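Local atomic coordinates of N-Acetyltransferase, PseH (Campylobacter jejuni subsp. jejuni PT14, PDB entry 4XPL), a protein that catalyses the N-4 acetylation of a UDP-linked amino sugar, with acetyl-CoA as donor, in the synthesis of pseudaminic acid for flagellin glycosylation. Residues 60-65 against 74-79; 70-75 against 100-105. The protein carries 8 engineered substitutions. All blocks are in the same frame, centred on the assembly; numbering follows the deposited sequence.

Contact 1: 60-65 against 74-79; sequences KKYFLV and VIDFVN
Y62 lays the face of its ring over D76: CB of D76 sits 3.4 Å from the ring centroid, almost straight over the ring centre, a CH-pi contact. The D76 carboxylate follows the same face, its plane 16° from that of the ring. With CG between the backbone N and the carbonyl carbon (chi1 71°), this carbon lies near Y62 CE2 and CZ. The acid thus stacks on the phenol without hydrogen-bonding to it, D76 OD1 and Y62 OH being 4.1 Å apart. Beyond, V78 CG1 touches Y62 CE1 and also K60 CG, a short branched group that meets both the ring and the lysine chain.

These strands form an antiparallel beta hairpin of the GNAT fold. K61 with F77 and F63 with I75 are its hydrogen-bonded pairs, each joined by two backbone bonds; F63 N to I75 O, at 2.9 Å, is nearly straight (173°).

On the other face, the F63 and F77 side chains cross at about a right angle and meet edge to edge, F63 CD2 3.9 Å from F77 CE1. Y109 of helix 99-114 meets F63 edge-to-face and also meets the F77 ring; the two phenylalanines, flat and apolar, suit the layer between sheet and helix. I75 CG1 touches both F63 CB and V65 CG2. Near the solvent-facing end, one water accepts from K60 NZ (2.6 Å) and N79 N (3.0 Å).

Contact 2: 70-75 against 100-105; sequences QIIGVI and QILMNE
E105 meets I75 through its CB, 4.1 Å from I75 CD1, while its flat carboxylate leads away from the strand; chi2 of -57° bends the chain so that CD turns aside. The other flat groups, the amides of Q100 and N104, lie off the interface and bind one helical turn apart. Q100 NE2 donates to N104 OD1 (2.9 Å), with the acceptor almost in the plane of the Q100 amide but the donor raised 50° out of that of N104.

The contact itself is aliphatic. I72 CD1, carried on the CG1 branch, presses on I101 CG2 at 3.5 Å, the two side chains crossing at about a right angle, and it also reaches L102 CD2. I75, whose CD1 meets E105, offers its CG2 methyl to L102 CB at 3.9 Å. Between the two isoleucines, L102 points its methyls at G73, whose CA is 4.3 Å from L102 CD2; a residue without a side chain suits this place, because a beta carbon would crowd L102 CD1.

I72 and G73 together face V65 of the neighbouring strand, a beta bulge, which lets I72 and I75, three residues apart, both point at the helix.

The axes of 100-105 and 70-75 come within 9.1 Å and cross at -54°. Helix 99-114 thus packs on one face of the central GNAT sheet, to which strand 70-78 belongs, with L102 near the bound acetyl-CoA. I8 of strand 8-12 touches I101, I8 and L10 both touch E105, and on another side of the helix M103 packs against helix 128-136.

Overall arrangement
Contacts 1 and 2 share V74 and I75 on strand 70-78, and their centres lie about 10 Å apart. Contact 1 pairs that strand with 61-67 within the sheet, whereas contact 2 sets helix 99-114 on one face of it. They join directly at V65, whose N is 2.8 Å from G73 O and whose O is 2.8 Å from I72 N, both probable hydrogen bonds; L64 CD1 also packs on I71 CG2 at 3.4 Å. Bound acetyl-CoA comes near both: the D76 side chain of contact 1 is about 4 Å from it, and the L102 side chain of contact 2 about 5 Å, nearest atoms in each case.

Contact 1: 60-65 against 74-79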
ATOM      1  N   LYS A  60       9.497   1.990   6.167  1.00 23.15           N
ATOM      2  CA  LYS A  60       8.493   1.258   5.394  1.00 21.65           C
ATOM      3  C   LYS A  60       7.475   0.661   6.353  1.00 21.33           C
ATOM      4  O   LYS A  60       7.849   0.228   7.439  1.00 21.12           O
ATOM      5  CB  LYS A  60       9.127   0.109   4.617  1.00 23.04           C
ATOM      6  CG  LYS A  60      10.170   0.505   3.557  1.00 26.15           C
ATOM      7  CD  LYS A  60      10.635  -0.780   2.821  1.00 30.97           C
ATOM      8  CE  LYS A  60      11.528  -0.482   1.602  1.00 33.47           C
ATOM      9  NZ  LYS A  60      12.457   0.568   1.892  1.00 35.66           N
ATOM     10  N   LYS A  61       6.204   0.628   5.932  1.00 19.05           N
ATOM     11  CA  LYS A  61       5.135  -0.003   6.694  1.00 19.21           C
ATOM     12  C   LYS A  61       4.141  -0.583   5.693  1.00 17.59           C
ATOM     13  O   LYS A  61       3.675   0.124   4.776  1.00 17.50           O
ATOM     14  CB  LYS A  61       4.420   1.000   7.609  1.00 19.31           C
ATOM     15  CG  LYS A  61       5.290   1.646   8.678  1.00 24.25           C
ATOM     16  CD  LYS A  61       4.412   2.425   9.680  1.00 27.96           C
ATOM     17  CE  LYS A  61       5.228   3.152  10.695  1.00 32.73           C
ATOM     18  NZ  LYS A  61       5.772   2.194  11.699  1.00 35.04           N
ATOM     19  N   TYR A  62       3.851  -1.872   5.843  1.00 16.97           N
ATOM     20  CA  TYR A  62       2.849  -2.556   5.051  1.00 15.86           C
ATOM     21  C   TYR A  62       1.747  -3.029   5.982  1.00 15.72           C
ATOM     22  O   TYR A  62       2.037  -3.502   7.071  1.00 15.90           O
ATOM     23  CB  TYR A  62       3.487  -3.786   4.372  1.00 17.25           C
ATOM     24  CG  TYR A  62       4.320  -3.482   3.142  1.00 17.16           C
ATOM     25  CD1 TYR A  62       5.481  -2.732   3.230  1.00 20.63           C
ATOM     26  CD2 TYR A  62       3.939  -3.952   1.891  1.00 19.81           C
ATOM     27  CE1 TYR A  62       6.231  -2.449   2.103  1.00 21.42           C
ATOM     28  CE2 TYR A  62       4.705  -3.680   0.751  1.00 20.82           C
ATOM     29  CZ  TYR A  62       5.822  -2.929   0.867  1.00 21.49           C
ATOM     30  OH  TYR A  62       6.595  -2.640  -0.225  1.00 28.15           O
ATOM     31  N   PHE A  63       0.503  -2.919   5.521  1.00 14.25           N
ATOM     32  CA  PHE A  63      -0.656  -3.352   6.239  1.00 14.50           C
ATOM     33  C   PHE A  63      -1.551  -4.249   5.402  1.00 13.94           C
ATOM     34  O   PHE A  63      -1.785  -3.994   4.186  1.00 13.13           O
ATOM     35  CB  PHE A  63      -1.450  -2.122   6.669  1.00 14.44           C
ATOM     36  CG  PHE A  63      -0.723  -1.241   7.675  1.00 13.65           C
ATOM     37  CD1 PHE A  63      -0.722  -1.579   9.011  1.00 14.98           C
ATOM     38  CD2 PHE A  63      -0.088  -0.101   7.283  1.00 17.63           C
ATOM     39  CE1 PHE A  63      -0.118  -0.789   9.946  1.00 16.17           C
ATOM     40  CE2 PHE A  63       0.556   0.699   8.213  1.00 17.59           C
ATOM     41  CZ  PHE A  63       0.529   0.349   9.543  1.00 17.46           C
ATOM     42  N   LEU A  64      -2.053  -5.292   6.043  1.00 14.14           N
ATOM     43  CA  LEU A  64      -3.163  -6.075   5.507  1.00 14.97           C
ATOM     44  C   LEU A  64      -4.427  -5.365   5.994  1.00 14.94           C
ATOM     45  O   LEU A  64      -4.555  -5.110   7.205  1.00 17.12           O
ATOM     46  CB  LEU A  64      -3.062  -7.513   5.997  1.00 15.53           C
ATOM     47  CG  LEU A  64      -4.012  -8.590   5.479  1.00 18.22           C
ATOM     48  CD1 LEU A  64      -3.887  -8.711   3.985  1.00 19.82           C
ATOM     49  CD2 LEU A  64      -3.753  -9.934   6.140  1.00 19.46           C
ATOM     50  N   VAL A  65      -5.343  -5.075   5.085  1.00 14.42           N
ATOM     51  CA  VAL A  65      -6.555  -4.333   5.413  1.00 14.77           C
ATOM     52  C   VAL A  65      -7.756  -5.268   5.514  1.00 16.33           C
ATOM     53  O   VAL A  65      -8.032  -6.034   4.598  1.00 16.18           O
ATOM     54  CB  VAL A  65      -6.838  -3.246   4.381  1.00 15.31           C
ATOM     55  CG1 VAL A  65      -8.138  -2.432   4.769  1.00 15.50           C
ATOM     56  CG2 VAL A  65      -5.583  -2.320   4.239  1.00 12.56           C
ATOM     57  N   VAL A  74      -4.056  -4.863   0.497  1.00 15.47           N
ATOM     58  CA  VAL A  74      -2.836  -4.453   1.188  1.00 15.38           C
ATOM     59  C   VAL A  74      -2.563  -3.000   0.849  1.00 14.86           C
ATOM     60  O   VAL A  74      -2.773  -2.544  -0.308  1.00 15.75           O
ATOM     61  CB  VAL A  74      -1.650  -5.347   0.742  1.00 16.49           C
ATOM     62  CG1 VAL A  74      -0.239  -4.709   1.048  1.00 18.22           C
ATOM     63  CG2 VAL A  74      -1.782  -6.761   1.335  1.00 16.51           C
ATOM     64  N   ILE A  75      -2.065  -2.269   1.830  1.00 14.34           N
ATOM     65  CA  ILE A  75      -1.537  -0.936   1.579  1.00 14.17           C
ATOM     66  C   ILE A  75      -0.129  -0.807   2.112  1.00 14.41           C
ATOM     67  O   ILE A  75       0.266  -1.557   2.976  1.00 14.14           O
ATOM     68  CB  ILE A  75      -2.465   0.172   2.171  1.00 13.62           C
ATOM     69  CG1 ILE A  75      -2.583   0.064   3.689  1.00 15.67           C
ATOM     70  CG2 ILE A  75      -3.841   0.135   1.496  1.00 12.40           C
ATOM     71  CD1 ILE A  75      -3.324   1.268   4.349  1.00 16.22           C
ATOM     72  N   ASP A  76       0.635   0.137   1.560  1.00 14.84           N
ATOM     73  CA  ASP A  76       1.976   0.324   1.992  1.00 16.27           C
ATOM     74  C   ASP A  76       2.414   1.758   1.882  1.00 15.37           C
ATOM     75  O   ASP A  76       1.910   2.558   1.033  1.00 14.65           O
ATOM     76  CB  ASP A  76       2.974  -0.608   1.271  1.00 17.64           C
ATOM     77  CG  ASP A  76       3.203  -0.241  -0.160  1.00 21.99           C
ATOM     78  OD1 ASP A  76       4.105   0.579  -0.425  1.00 22.88           O
ATOM     79  OD2 ASP A  76       2.477  -0.787  -1.009  1.00 24.50           O
ATOM     80  N   PHE A  77       3.374   2.057   2.758  1.00 15.64           N
ATOM     81  CA  PHE A  77       4.007   3.358   2.841  1.00 16.83           C
ATOM     82  C   PHE A  77       5.513   3.123   2.864  1.00 18.26           C
ATOM     83  O   PHE A  77       5.986   2.339   3.665  1.00 18.52           O
ATOM     84  CB  PHE A  77       3.561   4.058   4.122  1.00 16.87           C
ATOM     85  CG  PHE A  77       2.078   4.103   4.310  1.00 15.15           C
ATOM     86  CD1 PHE A  77       1.409   3.069   4.965  1.00 14.92           C
ATOM     87  CD2 PHE A  77       1.351   5.199   3.894  1.00 17.84           C
ATOM     88  CE1 PHE A  77       0.045   3.120   5.135  1.00 16.94           C
ATOM     89  CE2 PHE A  77       0.008   5.279   4.105  1.00 17.08           C
ATOM     90  CZ  PHE A  77      -0.666   4.250   4.708  1.00 16.12           C
ATOM     91  N   VAL A  78       6.238   3.727   1.921  1.00 19.13           N
ATOM     92  CA  VAL A  78       7.660   3.567   1.829  1.00 20.61           C
ATOM     93  C   VAL A  78       8.300   4.945   1.686  1.00 21.47           C
ATOM     94  O   VAL A  78       7.610   5.956   1.387  1.00 21.27           O
ATOM     95  CB  VAL A  78       8.046   2.579   0.682  1.00 21.92           C
ATOM     96  CG1 VAL A  78       7.315   1.240   0.887  1.00 20.33           C
ATOM     97  CG2 VAL A  78       7.747   3.151  -0.738  1.00 22.94           C
ATOM     98  N   ASN A  79       9.603   4.988   1.952  1.00 22.09           N
ATOM     99  CA  ASN A  79      10.376   6.232   1.971  1.00 22.89           C
ATOM    100  C   ASN A  79       9.737   7.218   2.934  1.00 21.11           C
ATOM    101  O   ASN A  79       9.594   8.395   2.641  1.00 19.57           O
ATOM    102  CB  ASN A  79      10.477   6.852   0.578  1.00 24.60           C
ATOM    103  CG  ASN A  79      11.193   5.963  -0.416  1.00 29.72           C
ATOM    104  OD1 ASN A  79      12.333   5.590  -0.221  1.00 33.87           O
ATOM    105  ND2 ASN A  79      10.515   5.636  -1.499  1.00 33.97           N
TER
HETATM  106  O   HOH W   1      11.767   2.988   2.384  1.00 23.15           O

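Contact 2: 70-75 against 100-105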
ATOM      1  N   GLN A  70     -12.908  -9.651   7.121  1.00 26.75           N
ATOM      2  CA  GLN A  70     -12.518 -10.129   5.792  1.00 24.43           C
ATOM      3  C   GLN A  70     -11.339  -9.325   5.245  1.00 22.49           C
ATOM      4  O   GLN A  70     -11.378  -8.103   5.290  1.00 20.83           O
ATOM      5  CB  GLN A  70     -13.691  -9.972   4.822  1.00 24.21           C
ATOM      6  CG  GLN A  70     -14.797 -10.977   5.008  1.00 25.20           C
ATOM      7  CD  GLN A  70     -14.322 -12.391   4.778  1.00 27.03           C
ATOM      8  OE1 GLN A  70     -13.564 -12.647   3.848  1.00 26.79           O
ATOM      9  NE2 GLN A  70     -14.750 -13.314   5.626  1.00 25.35           N
ATOM     10  N   ILE A  71     -10.323 -10.000   4.697  1.00 21.70           N
ATOM     11  CA  ILE A  71      -9.226  -9.301   4.011  1.00 21.03           C
ATOM     12  C   ILE A  71      -9.735  -8.655   2.724  1.00 19.53           C
ATOM     13  O   ILE A  71     -10.412  -9.328   1.946  1.00 20.13           O
ATOM     14  CB  ILE A  71      -8.047 -10.257   3.692  1.00 21.51           C
ATOM     15  CG1 ILE A  71      -7.375 -10.725   4.983  1.00 25.13           C
ATOM     16  CG2 ILE A  71      -7.008  -9.575   2.804  1.00 21.79           C
ATOM     17  CD1 ILE A  71      -6.553 -12.011   4.833  1.00 29.50           C
ATOM     18  N   ILE A  72      -9.431  -7.355   2.502  1.00 18.30           N
ATOM     19  CA  ILE A  72      -9.790  -6.697   1.247  1.00 17.78           C
ATOM     20  C   ILE A  72      -8.628  -6.175   0.408  1.00 17.02           C
ATOM     21  O   ILE A  72      -8.812  -5.886  -0.773  1.00 16.04           O
ATOM     22  CB  ILE A  72     -10.832  -5.577   1.468  1.00 18.71           C
ATOM     23  CG1 ILE A  72     -10.343  -4.478   2.415  1.00 18.02           C
ATOM     24  CG2 ILE A  72     -12.172  -6.259   2.036  1.00 19.21           C
ATOM     25  CD1 ILE A  72     -11.142  -3.139   2.240  1.00 20.92           C
ATOM     26  N   GLY A  73      -7.436  -6.093   0.995  1.00 15.30           N
ATOM     27  CA  GLY A  73      -6.267  -5.680   0.222  1.00 15.56           C
ATOM     28  C   GLY A  73      -5.093  -5.401   1.120  1.00 15.11           C
ATOM     29  O   GLY A  73      -5.126  -5.690   2.338  1.00 14.85           O
ATOM     30  N   VAL A  74      -4.056  -4.863   0.497  1.00 15.47           N
ATOM     31  CA  VAL A  74      -2.836  -4.453   1.188  1.00 15.38           C
ATOM     32  C   VAL A  74      -2.563  -3.000   0.849  1.00 14.86           C
ATOM     33  O   VAL A  74      -2.773  -2.544  -0.308  1.00 15.75           O
ATOM     34  CB  VAL A  74      -1.650  -5.347   0.742  1.00 16.49           C
ATOM     35  CG1 VAL A  74      -0.239  -4.709   1.048  1.00 18.22           C
ATOM     36  CG2 VAL A  74      -1.782  -6.761   1.335  1.00 16.51           C
ATOM     37  N   ILE A  75      -2.065  -2.269   1.830  1.00 14.34           N
ATOM     38  CA  ILE A  75      -1.537  -0.936   1.579  1.00 14.17           C
ATOM     39  C   ILE A  75      -0.129  -0.807   2.112  1.00 14.41           C
ATOM     40  O   ILE A  75       0.266  -1.557   2.976  1.00 14.14           O
ATOM     41  CB  ILE A  75      -2.465   0.172   2.171  1.00 13.62           C
ATOM     42  CG1 ILE A  75      -2.583   0.064   3.689  1.00 15.67           C
ATOM     43  CG2 ILE A  75      -3.841   0.135   1.496  1.00 12.40           C
ATOM     44  CD1 ILE A  75      -3.324   1.268   4.349  1.00 16.22           C
ATOM     45  N   GLN A 100     -11.207   2.533  -3.365  1.00 19.27           N
ATOM     46  CA  GLN A 100     -11.555   3.739  -2.608  1.00 19.50           C
ATOM     47  C   GLN A 100     -11.401   3.548  -1.104  1.00 18.73           C
ATOM     48  O   GLN A 100     -10.912   4.432  -0.414  1.00 17.33           O
ATOM     49  CB  GLN A 100     -12.950   4.253  -2.949  1.00 20.80           C
ATOM     50  CG  GLN A 100     -13.280   5.608  -2.286  1.00 21.54           C
ATOM     51  CD  GLN A 100     -12.298   6.703  -2.646  1.00 22.19           C
ATOM     52  OE1 GLN A 100     -12.006   6.905  -3.830  1.00 22.57           O
ATOM     53  NE2 GLN A 100     -11.792   7.436  -1.641  1.00 17.88           N
ATOM     54  N   ILE A 101     -11.778   2.373  -0.605  1.00 19.15           N
ATOM     55  CA  ILE A 101     -11.590   2.052   0.801  1.00 18.17           C
ATOM     56  C   ILE A 101     -10.119   2.053   1.162  1.00 16.79           C
ATOM     57  O   ILE A 101      -9.707   2.660   2.159  1.00 17.14           O
ATOM     58  CB  ILE A 101     -12.159   0.665   1.130  1.00 18.68           C
ATOM     59  CG1 ILE A 101     -13.668   0.690   0.890  1.00 22.18           C
ATOM     60  CG2 ILE A 101     -11.783   0.301   2.571  1.00 18.96           C
ATOM     61  CD1 ILE A 101     -14.422  -0.627   1.189  1.00 25.74           C
ATOM     62  N   LEU A 102      -9.310   1.394   0.342  1.00 15.53           N
ATOM     63  CA  LEU A 102      -7.871   1.387   0.552  1.00 14.91           C
ATOM     64  C   LEU A 102      -7.272   2.786   0.504  1.00 15.46           C
ATOM     65  O   LEU A 102      -6.406   3.118   1.324  1.00 14.25           O
ATOM     66  CB  LEU A 102      -7.160   0.475  -0.441  1.00 14.58           C
ATOM     67  CG  LEU A 102      -7.621  -0.978  -0.560  1.00 15.81           C
ATOM     68  CD1 LEU A 102      -6.814  -1.762  -1.622  1.00 16.99           C
ATOM     69  CD2 LEU A 102      -7.581  -1.671   0.821  1.00 15.74           C
ATOM     70  N   MET A 103      -7.752   3.598  -0.435  1.00 16.35           N
ATOM     71  CA  MET A 103      -7.313   5.006  -0.564  1.00 16.07           C
ATOM     72  C   MET A 103      -7.712   5.834   0.663  1.00 15.65           C
ATOM     73  O   MET A 103      -6.912   6.633   1.172  1.00 14.65           O
ATOM     74  CB  MET A 103      -7.892   5.653  -1.834  1.00 17.84           C
ATOM     75  CG  MET A 103      -7.286   5.203  -3.141  1.00 20.55           C
ATOM     76  SD  MET A 103      -5.487   5.428  -3.222  1.00 25.63           S
ATOM     77  CE  MET A 103      -5.389   7.220  -3.025  1.00 22.68           C
ATOM     78  N   ASN A 104      -8.933   5.657   1.155  1.00 16.57           N
ATOM     79  CA  ASN A 104      -9.323   6.318   2.402  1.00 16.85           C
ATOM     80  C   ASN A 104      -8.365   5.975   3.530  1.00 16.58           C
ATOM     81  O   ASN A 104      -7.977   6.854   4.294  1.00 16.90           O
ATOM     82  CB  ASN A 104     -10.748   5.925   2.870  1.00 17.26           C
ATOM     83  CG  ASN A 104     -11.853   6.511   1.993  1.00 19.60           C
ATOM     84  OD1 ASN A 104     -11.670   7.539   1.295  1.00 19.57           O
ATOM     85  ND2 ASN A 104     -13.017   5.838   2.008  1.00 17.93           N
ATOM     86  N   GLU A 105      -8.054   4.690   3.686  1.00 15.32           N
ATOM     87  CA  GLU A 105      -7.134   4.253   4.723  1.00 15.15           C
ATOM     88  C   GLU A 105      -5.720   4.796   4.560  1.00 14.06           C
ATOM     89  O   GLU A 105      -5.076   5.162   5.549  1.00 13.83           O
ATOM     90  CB  GLU A 105      -7.079   2.729   4.800  1.00 15.77           C
ATOM     91  CG  GLU A 105      -8.375   2.088   5.214  1.00 16.08           C
ATOM     92  CD  GLU A 105      -8.900   2.595   6.561  1.00 24.13           C
ATOM     93  OE1 GLU A 105      -8.124   2.591   7.536  1.00 24.93           O
ATOM     94  OE2 GLU A 105     -10.071   2.996   6.621  1.00 25.10           O
TER